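Side-chain contacts in acetohydroxyacid synthase small subunit Related (Bacteroides thetaiotaomicron, PDB 2F06), which is of unknown function but, as a tandem ACT-domain protein that binds histidine, probably senses or responds to amino acids: residues A6-I11 against Y102-A107; K57-L62 against F67-T72. All coordinates share one frame; numbering follows the deposited sequence.

Contact 1 (A6-I11 against Y102-A107); sequences AKQLSI and YMYSFA. With HIS (histidine), chain C.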
loop_
_atom_site.group_PDB
_atom_site.type_symbol
_atom_site.label_atom_id
_atom_site.label_comp_id
_atom_site.label_asym_id
_atom_site.label_seq_id
_atom_site.Cartn_x
_atom_site.Cartn_y
_atom_site.Cartn_z
ATOM N N ALA A 6 -17.276 -14.813 3.496
ATOM C CA ALA A 6 -16.119 -15.646 3.646
ATOM C C ALA A 6 -15.038 -15.004 4.516
ATOM O O ALA A 6 -14.936 -13.803 4.652
ATOM C CB ALA A 6 -15.578 -16.013 2.288
ATOM N N LYS A 7 -14.215 -15.858 5.103
ATOM C CA LYS A 7 -13.084 -15.430 5.889
ATOM C C LYS A 7 -11.868 -15.372 4.965
ATOM O O LYS A 7 -11.509 -16.358 4.291
ATOM C CB LYS A 7 -12.863 -16.396 7.060
ATOM C CG LYS A 7 -14.005 -16.377 8.111
ATOM C CD LYS A 7 -13.717 -17.407 9.215
ATOM C CE LYS A 7 -13.910 -16.791 10.612
ATOM N NZ LYS A 7 -14.333 -17.815 11.590
ATOM N N GLN A 8 -11.277 -14.184 4.891
ATOM C CA GLN A 8 -10.011 -14.021 4.242
ATOM C C GLN A 8 -8.907 -13.875 5.284
ATOM O O GLN A 8 -9.028 -13.120 6.245
ATOM C CB GLN A 8 -10.062 -12.797 3.367
ATOM C CG GLN A 8 -8.751 -12.450 2.708
ATOM C CD GLN A 8 -8.793 -11.032 2.159
ATOM O OE1 GLN A 8 -8.556 -10.061 2.888
ATOM N NE2 GLN A 8 -9.107 -10.910 0.892
ATOM N N LEU A 9 -7.817 -14.586 5.115
ATOM C CA LEU A 9 -6.664 -14.339 5.979
ATOM C C LEU A 9 -5.833 -13.178 5.434
ATOM O O LEU A 9 -5.531 -13.088 4.235
ATOM C CB LEU A 9 -5.759 -15.569 6.088
ATOM C CG LEU A 9 -6.311 -16.877 6.669
ATOM C CD1 LEU A 9 -5.188 -17.813 6.986
ATOM C CD2 LEU A 9 -7.049 -16.661 7.921
ATOM N N SER A 10 -5.452 -12.298 6.343
ATOM C CA SER A 10 -4.437 -11.312 6.071
ATOM C C SER A 10 -3.236 -11.593 6.928
ATOM O O SER A 10 -3.324 -11.462 8.144
ATOM C CB SER A 10 -4.971 -9.902 6.359
ATOM O OG SER A 10 -5.845 -9.573 5.285
ATOM N N ILE A 11 -2.109 -11.866 6.276
ATOM C CA ILE A 11 -0.930 -12.278 6.940
ATOM C C ILE A 11 0.247 -11.294 6.709
ATOM O O ILE A 11 0.644 -11.032 5.535
ATOM C CB ILE A 11 -0.537 -13.715 6.526
ATOM C CG1 ILE A 11 -1.700 -14.690 6.629
ATOM C CG2 ILE A 11 0.633 -14.224 7.390
ATOM C CD1 ILE A 11 -1.641 -15.795 5.594
ATOM N N TYR A 102 -11.210 -3.253 -2.079
ATOM C CA TYR A 102 -10.334 -4.007 -3.007
ATOM C C TYR A 102 -11.052 -5.258 -3.489
ATOM O O TYR A 102 -12.123 -5.671 -2.954
ATOM C CB TYR A 102 -8.972 -4.411 -2.388
ATOM C CG TYR A 102 -9.117 -5.167 -1.077
ATOM C CD1 TYR A 102 -9.192 -4.479 0.171
ATOM C CD2 TYR A 102 -9.192 -6.569 -1.071
ATOM C CE1 TYR A 102 -9.308 -5.227 1.418
ATOM C CE2 TYR A 102 -9.298 -7.266 0.085
ATOM C CZ TYR A 102 -9.374 -6.614 1.328
ATOM O OH TYR A 102 -9.529 -7.439 2.430
HETATM N N MSE A 103 -10.442 -5.861 -4.506
HETATM C CA MSE A 103 -10.914 -7.127 -5.090
HETATM C C MSE A 103 -9.737 -7.767 -5.750
HETATM O O MSE A 103 -8.763 -7.075 -6.008
HETATM C CB MSE A 103 -12.037 -6.870 -6.132
HETATM C CG MSE A 103 -11.559 -6.537 -7.555
HETATM SE SE MSE A 103 -13.173 -6.107 -8.584
HETATM C CE MSE A 103 -12.443 -4.922 -10.026
ATOM N N TYR A 104 -9.812 -9.073 -5.994
ATOM C CA TYR A 104 -8.856 -9.767 -6.800
ATOM C C TYR A 104 -9.623 -10.856 -7.516
ATOM O O TYR A 104 -10.672 -11.345 -6.998
ATOM C CB TYR A 104 -7.647 -10.323 -5.951
ATOM C CG TYR A 104 -7.952 -10.969 -4.602
ATOM C CD1 TYR A 104 -8.245 -10.172 -3.466
ATOM C CD2 TYR A 104 -7.876 -12.359 -4.419
ATOM C CE1 TYR A 104 -8.466 -10.773 -2.200
ATOM C CE2 TYR A 104 -8.165 -12.970 -3.147
ATOM C CZ TYR A 104 -8.428 -12.161 -2.050
ATOM O OH TYR A 104 -8.664 -12.698 -0.801
ATOM N N SER A 105 -9.154 -11.242 -8.712
ATOM C CA SER A 105 -9.886 -12.176 -9.511
ATOM C C SER A 105 -9.130 -12.739 -10.692
ATOM O O SER A 105 -8.171 -12.120 -11.154
ATOM C CB SER A 105 -11.144 -11.490 -10.029
ATOM O OG SER A 105 -10.785 -10.298 -10.677
ATOM N N PHE A 106 -9.495 -13.964 -11.095
ATOM C CA PHE A 106 -8.877 -14.645 -12.252
ATOM C C PHE A 106 -10.036 -15.196 -13.078
ATOM O O PHE A 106 -11.065 -15.604 -12.517
ATOM C CB PHE A 106 -7.965 -15.838 -11.876
ATOM C CG PHE A 106 -6.470 -15.548 -11.893
ATOM C CD1 PHE A 106 -5.852 -14.845 -10.838
ATOM C CD2 PHE A 106 -5.675 -16.000 -12.949
ATOM C CE1 PHE A 106 -4.460 -14.578 -10.852
ATOM C CE2 PHE A 106 -4.314 -15.742 -12.999
ATOM C CZ PHE A 106 -3.684 -15.033 -11.924
ATOM N N ALA A 107 -9.837 -15.275 -14.382
ATOM C CA ALA A 107 -10.677 -16.084 -15.245
ATOM C C ALA A 107 -10.413 -17.577 -15.017
ATOM O O ALA A 107 -9.277 -18.016 -14.993
ATOM C CB ALA A 107 -10.435 -15.722 -16.720
HETATM N N HIS C . -13.245 -11.711 -18.282
HETATM C CA HIS C . -14.373 -10.949 -17.636
HETATM C C HIS C . -14.429 -9.462 -17.836
HETATM O O HIS C . -13.787 -8.856 -18.690
HETATM C CB HIS C . -14.509 -11.243 -16.131
HETATM C CG HIS C . -13.272 -10.980 -15.290
HETATM N ND1 HIS C . -12.155 -11.805 -15.305
HETATM C CD2 HIS C . -13.049 -10.076 -14.301
HETATM C CE1 HIS C . -11.276 -11.374 -14.409
HETATM N NE2 HIS C . -11.801 -10.329 -13.780
HETATM O OXT HIS C . -15.150 -8.799 -17.078
#
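Within the tandem ACT fold, Gln8 on strand 5-13 reaches across to Tyr102 and Tyr104 on strand 100-108, and its amide is held between the two phenol hydroxyls. The strands are not ladder partners here: the closest pair of CA atoms, those of Gln8 and Met103, lies 11.6 Å apart, and the join of 133 Å² is made by side chains alone. Further along strand 100-108, Ser105 belongs to the pocket of a bound histidine; its OG lies 3.3 Å from the ligand's NE2, a hydrogen bond in which either atom could be the donor, although the placing of that OG is less sure. With CG opposite the backbone N (chi1 175°) and an extended chain beyond it, Gln8 carries its amide to the tyrosines, which come from the opposite direction. Both rings leave the same side of their strand, two residues apart, so each hydroxyl can take one end of the amide. Gln8 NE2 donates to Tyr104 OH at 2.5 Å, a length so short that its exact value is doubtful; the N-H...O angle is 143° and the hydroxyl sits 22° out of the amide plane. The same nitrogen lies at the edge of the Tyr104 ring. With an alanine here in place of the glutamine, the Tyr104 hydroxyl would probably lose its amide donor and a gap is likely to open between the two strands. Arg49 makes a cation-pi contact with the Tyr102 ring, which is nearly coplanar with the amide. Gln8 OE1 and Tyr102 OH are 2.8 Å apart, but the single phenol proton has a rival acceptor, Asp44 OD2 of the third subunit, so its choice is not settled.

Contact 2 (K57-L62 against F67-T72); sequences KAYKAL and FAVNIT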
loop_
_atom_site.group_PDB
_atom_site.type_symbol
_atom_site.label_atom_id
_atom_site.label_comp_id
_atom_site.label_asym_id
_atom_site.label_seq_id
_atom_site.Cartn_x
_atom_site.Cartn_y
_atom_site.Cartn_z
ATOM N N LYS A 57 -8.481 -23.474 10.863
ATOM C CA LYS A 57 -7.305 -24.340 11.059
ATOM C C LYS A 57 -6.041 -23.578 10.618
ATOM O O LYS A 57 -5.019 -23.626 11.309
ATOM C CB LYS A 57 -7.443 -25.634 10.269
ATOM C CG LYS A 57 -6.392 -26.616 10.608
ATOM C CD LYS A 57 -6.751 -28.003 10.138
ATOM C CE LYS A 57 -5.614 -28.519 9.337
ATOM N NZ LYS A 57 -5.557 -29.970 9.456
ATOM N N ALA A 58 -6.123 -22.893 9.470
ATOM C CA ALA A 58 -5.025 -22.081 8.957
ATOM C C ALA A 58 -4.623 -20.969 9.891
ATOM O O ALA A 58 -3.410 -20.825 10.198
ATOM C CB ALA A 58 -5.348 -21.502 7.623
ATOM N N TYR A 59 -5.607 -20.208 10.352
ATOM C CA TYR A 59 -5.349 -19.183 11.364
ATOM C C TYR A 59 -4.623 -19.697 12.623
ATOM O O TYR A 59 -3.673 -19.084 13.110
ATOM C CB TYR A 59 -6.654 -18.497 11.759
ATOM C CG TYR A 59 -6.571 -17.445 12.849
ATOM C CD1 TYR A 59 -6.333 -16.126 12.523
ATOM C CD2 TYR A 59 -6.811 -17.770 14.180
ATOM C CE1 TYR A 59 -6.295 -15.156 13.454
ATOM C CE2 TYR A 59 -6.752 -16.800 15.149
ATOM C CZ TYR A 59 -6.503 -15.490 14.762
ATOM O OH TYR A 59 -6.474 -14.476 15.668
ATOM N N LYS A 60 -5.070 -20.806 13.179
ATOM C CA LYS A 60 -4.433 -21.264 14.424
ATOM C C LYS A 60 -2.995 -21.792 14.186
ATOM O O LYS A 60 -2.113 -21.575 15.031
ATOM C CB LYS A 60 -5.353 -22.276 15.119
ATOM C CG LYS A 60 -4.745 -23.019 16.269
ATOM C CD LYS A 60 -5.637 -24.196 16.686
ATOM C CE LYS A 60 -4.844 -25.215 17.504
ATOM N NZ LYS A 60 -4.122 -24.426 18.546
ATOM N N ALA A 61 -2.773 -22.469 13.052
ATOM C CA ALA A 61 -1.441 -22.912 12.632
ATOM C C ALA A 61 -0.440 -21.724 12.474
ATOM O O ALA A 61 0.709 -21.728 13.003
ATOM C CB ALA A 61 -1.545 -23.705 11.312
ATOM N N LEU A 62 -0.896 -20.695 11.783
ATOM C CA LEU A 62 -0.131 -19.482 11.639
ATOM C C LEU A 62 0.191 -18.788 12.963
ATOM O O LEU A 62 1.351 -18.454 13.166
ATOM C CB LEU A 62 -0.821 -18.537 10.633
ATOM C CG LEU A 62 -0.705 -19.163 9.241
ATOM C CD1 LEU A 62 -1.765 -18.550 8.234
ATOM C CD2 LEU A 62 0.722 -18.967 8.749
ATOM N N PHE A 67 3.121 -16.109 13.341
ATOM C CA PHE A 67 2.722 -15.128 12.338
ATOM C C PHE A 67 1.670 -14.196 12.892
ATOM O O PHE A 67 0.889 -14.598 13.752
ATOM C CB PHE A 67 2.252 -15.779 11.023
ATOM C CG PHE A 67 3.384 -16.441 10.243
ATOM C CD1 PHE A 67 4.193 -15.681 9.394
ATOM C CD2 PHE A 67 3.642 -17.805 10.364
ATOM C CE1 PHE A 67 5.262 -16.276 8.694
ATOM C CE2 PHE A 67 4.705 -18.405 9.668
ATOM C CZ PHE A 67 5.523 -17.643 8.841
ATOM N N ALA A 68 1.678 -12.938 12.422
ATOM C CA ALA A 68 0.602 -12.021 12.675
ATOM C C ALA A 68 -0.459 -12.198 11.555
ATOM O O ALA A 68 -0.182 -11.952 10.403
ATOM C CB ALA A 68 1.138 -10.581 12.705
ATOM N N VAL A 69 -1.667 -12.639 11.907
ATOM C CA VAL A 69 -2.763 -12.919 10.960
ATOM C C VAL A 69 -4.036 -12.319 11.468
ATOM O O VAL A 69 -4.361 -12.417 12.647
ATOM C CB VAL A 69 -3.170 -14.438 10.930
ATOM C CG1 VAL A 69 -3.756 -14.852 9.568
ATOM C CG2 VAL A 69 -2.067 -15.309 11.321
ATOM N N ASN A 70 -4.827 -11.796 10.563
ATOM C CA ASN A 70 -6.124 -11.219 10.907
ATOM C C ASN A 70 -7.085 -11.843 9.936
ATOM O O ASN A 70 -6.657 -12.245 8.860
ATOM C CB ASN A 70 -6.087 -9.716 10.662
ATOM C CG ASN A 70 -5.236 -8.984 11.662
ATOM O OD1 ASN A 70 -5.086 -9.375 12.814
ATOM N ND2 ASN A 70 -4.725 -7.834 11.235
ATOM N N ILE A 71 -8.366 -11.940 10.298
ATOM C CA ILE A 71 -9.408 -12.421 9.371
ATOM C C ILE A 71 -10.260 -11.227 8.971
ATOM O O ILE A 71 -10.487 -10.343 9.786
ATOM C CB ILE A 71 -10.230 -13.587 9.995
ATOM C CG1 ILE A 71 -9.363 -14.842 10.046
ATOM C CG2 ILE A 71 -11.492 -13.866 9.214
ATOM C CD1 ILE A 71 -9.366 -15.425 11.379
ATOM N N THR A 72 -10.604 -11.148 7.687
ATOM C CA THR A 72 -11.484 -10.096 7.129
ATOM C C THR A 72 -12.630 -10.792 6.418
ATOM O O THR A 72 -12.417 -11.864 5.862
ATOM C CB THR A 72 -10.696 -9.244 6.085
ATOM O OG1 THR A 72 -9.540 -8.727 6.717
ATOM C CG2 THR A 72 -11.543 -8.032 5.466
#
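Tyr59 and Leu62 on helix 55-64 pack against Phe67, Val69 and Ile71, where the chain turns back as strand 69-80 in the helix-over-sheet layer of the ACT fold. The axes of helix 57-62 and strand 69-72 run nearly antiparallel, at 160° and 9.1 Å apart, consistent with the short turn that joins them. One hydrogen bond fixes that turn: Phe67 N donates to Leu62 O at 2.9 Å, five residues back, approaching 35° out of the carbonyl plane. The same oxygen lies in plane at the edge of the Phe67 ring.

Most of the remaining contacts are apolar. Leu62 divides its side chain between two partners: CB meets Val69 CG2 at 3.5 Å, while CD2 comes obliquely to Phe67 CD2, also at 3.5 Å. Tyr59 has CG anti to the backbone N (chi1 177°), which swings its ring toward the strand. Its CD1 touches Ile71 CD1 at 3.3 Å, a tight approach for two carbons, and stands 3.9 Å from Val69 CB.

A backbone carbonyl oxygen, Val69 O, also meets the edge of the Tyr59 ring near its plane, 3.4 Å from Tyr59 CE1. With one hydrogen bond at the turn and mostly hydrocarbon surfaces beyond it, the helix is probably held on the strand mainly by the fit of its side chains.

How the contacts relate
The centres of the two contacts lie 14 Å apart, and strands 5-13 and 69-80, antiparallel neighbours in one sheet, connect them. Segments follow the order 6-11, 57-62, 67-72, 102-107, so contact 2 is nested within the loop that contact 1 closes. The link is direct: Gln8 N and Thr72 O, 2.8 Å apart, are probably hydrogen-bonded, as are Ser10 N and Asn70 O. Contact 1 lies near the chain centre and joins strands that are not paired; contact 2, farther out, seats a helix on the sheet. Both also touch the third subunit, so the two neighbouring strands take part in an interface of the assembly.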